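Local coordinates for protein putative glycerophosphodiester phosphodiesterase (Galdieria sulphuraria, PDB 2O55) that belongs to the glycerophosphodiester phosphodiesterase family and adopts a TIM-barrel fold, though its own activity is only putatively assigned, at residues A[221-225]-A[242-246]. Sequence-based numbering, arbitrary orientation.
Sequences WIFDD and CSNYP. With SO4 (sulfate ion), chain B.
Asp225 spreads its two carboxylate oxygens over consecutive residues of 242-246, a compact example of how one acid can hold a loop against a strand end. OD2 receives the Ser243 hydroxyl through its syn lone pair, with 2.6 Å between Ser243 OG and Asp225 OD2, while OD1 takes the backbone N of Asn244 at 3.1 Å, the donor lying 21° out of the carboxylate plane. Asp225 CG sits between its own backbone N and carbonyl carbon (chi1 55°), turning both oxygens toward 242-246. Trp230, on the helix that follows, adds a second donor to OD2. Ser243 OG in turn accepts from the backbone N of Tyr245, 2.9 Å away, closing an ST turn just before helix 246-253. In TIM-barrel terms, 221-225 lies in the loop joining strand 214-218 to helix 227-236 and meets the C-terminal end of the neighbouring parallel strand, 240-243.

A side-chain amide and a phenol make the other two hydrogen bonds between the segments, both modelled implausibly short, so their exact geometry is doubtful. Asn244 ND2 donates to Phe223 O and also to Pro220 O, while its OD1 is bonded to His12. The Tyr245 hydroxyl donates to Asp224 OD1, which approaches at the ring edge and is also salt-bridged to Lys17.

Trp221 touches more loosely: its CE3 lies 4.0 Å from Asn244 OD1, with indole and amide planes 62° apart. The Trp221 backbone N makes a weak, 3.5 Å hydrogen bond to sulfate O3.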
# COMPACT_ATOMS: atom_id res chain seq x y z
N TRP A 221 -2.80 -9.53 5.53
CA TRP A 221 -2.45 -9.42 6.92
C TRP A 221 -2.62 -10.78 7.62
O TRP A 221 -1.79 -11.18 8.44
CB TRP A 221 -3.30 -8.34 7.56
CG TRP A 221 -2.75 -7.83 8.84
CD1 TRP A 221 -3.22 -8.10 10.09
CD2 TRP A 221 -1.63 -6.96 9.00
NE1 TRP A 221 -2.45 -7.45 11.03
CE2 TRP A 221 -1.46 -6.74 10.38
CE3 TRP A 221 -0.73 -6.36 8.10
CZ2 TRP A 221 -0.44 -5.92 10.90
CZ3 TRP A 221 0.29 -5.54 8.62
CH2 TRP A 221 0.42 -5.34 10.01
N ILE A 222 -3.68 -11.51 7.25
CA ILE A 222 -3.96 -12.84 7.84
C ILE A 222 -2.75 -13.80 7.82
O ILE A 222 -2.66 -14.69 8.65
CB ILE A 222 -5.25 -13.53 7.22
CG1 ILE A 222 -5.74 -14.71 8.10
CG2 ILE A 222 -5.02 -13.98 5.76
CD1 ILE A 222 -7.07 -15.36 7.66
N PHE A 223 -1.82 -13.58 6.90
CA PHE A 223 -0.84 -14.58 6.53
C PHE A 223 0.52 -14.22 7.05
O PHE A 223 1.03 -13.16 6.71
CB PHE A 223 -0.80 -14.67 5.00
CG PHE A 223 0.17 -15.69 4.47
CD1 PHE A 223 -0.11 -17.05 4.54
CD2 PHE A 223 1.36 -15.28 3.85
CE1 PHE A 223 0.78 -17.98 4.04
CE2 PHE A 223 2.26 -16.20 3.34
CZ PHE A 223 1.97 -17.55 3.44
N ASP A 224 1.12 -15.09 7.87
CA ASP A 224 2.47 -14.82 8.37
C ASP A 224 3.51 -15.38 7.41
O ASP A 224 3.87 -16.55 7.49
CB ASP A 224 2.67 -15.41 9.77
CG ASP A 224 1.89 -14.66 10.86
OD1 ASP A 224 1.90 -13.40 10.88
OD2 ASP A 224 1.28 -15.35 11.72
N ASP A 225 4.00 -14.54 6.51
CA ASP A 225 4.99 -15.00 5.54
C ASP A 225 6.34 -15.29 6.19
O ASP A 225 6.82 -14.53 7.02
CB ASP A 225 5.13 -14.05 4.33
CG ASP A 225 5.42 -12.62 4.73
OD1 ASP A 225 4.79 -12.12 5.69
OD2 ASP A 225 6.28 -12.00 4.06
N CYS A 242 5.35 -7.41 -0.81
CA CYS A 242 4.71 -6.67 0.24
C CYS A 242 4.58 -7.64 1.41
O CYS A 242 3.61 -8.41 1.49
CB CYS A 242 3.37 -6.13 -0.23
SG CYS A 242 2.66 -4.89 0.89
N SER A 243 5.57 -7.58 2.30
CA SER A 243 5.78 -8.55 3.38
C SER A 243 5.23 -8.09 4.72
O SER A 243 5.26 -6.91 5.04
CB SER A 243 7.28 -8.79 3.55
OG SER A 243 7.55 -9.74 4.57
N ASN A 244 4.75 -9.04 5.51
CA ASN A 244 4.31 -8.76 6.87
C ASN A 244 5.49 -8.86 7.82
O ASN A 244 5.38 -8.51 8.99
CB ASN A 244 3.21 -9.72 7.29
CG ASN A 244 2.00 -9.67 6.37
OD1 ASN A 244 1.63 -8.62 5.84
ND2 ASN A 244 1.35 -10.81 6.21
N TYR A 245 6.62 -9.33 7.30
CA TYR A 245 7.85 -9.38 8.08
C TYR A 245 9.03 -8.85 7.28
O TYR A 245 9.92 -9.62 6.92
CB TYR A 245 8.09 -10.81 8.55
CG TYR A 245 6.98 -11.26 9.45
CD1 TYR A 245 5.82 -11.82 8.91
CD2 TYR A 245 7.07 -11.09 10.85
CE1 TYR A 245 4.79 -12.22 9.73
CE2 TYR A 245 6.05 -11.48 11.68
CZ TYR A 245 4.90 -12.04 11.12
OH TYR A 245 3.86 -12.42 11.93
N PRO A 246 9.06 -7.54 7.02
CA PRO A 246 10.15 -6.95 6.21
C PRO A 246 11.58 -7.20 6.76
O PRO A 246 12.52 -7.46 5.98
CB PRO A 246 9.82 -5.45 6.21
CG PRO A 246 8.83 -5.24 7.31
CD PRO A 246 8.09 -6.52 7.47
S SO4 B . -4.88 -6.91 3.47
O1 SO4 B . -4.63 -7.99 2.53
O2 SO4 B . -5.68 -7.47 4.53
O3 SO4 B . -3.62 -6.50 4.06
O4 SO4 B . -5.50 -5.74 2.84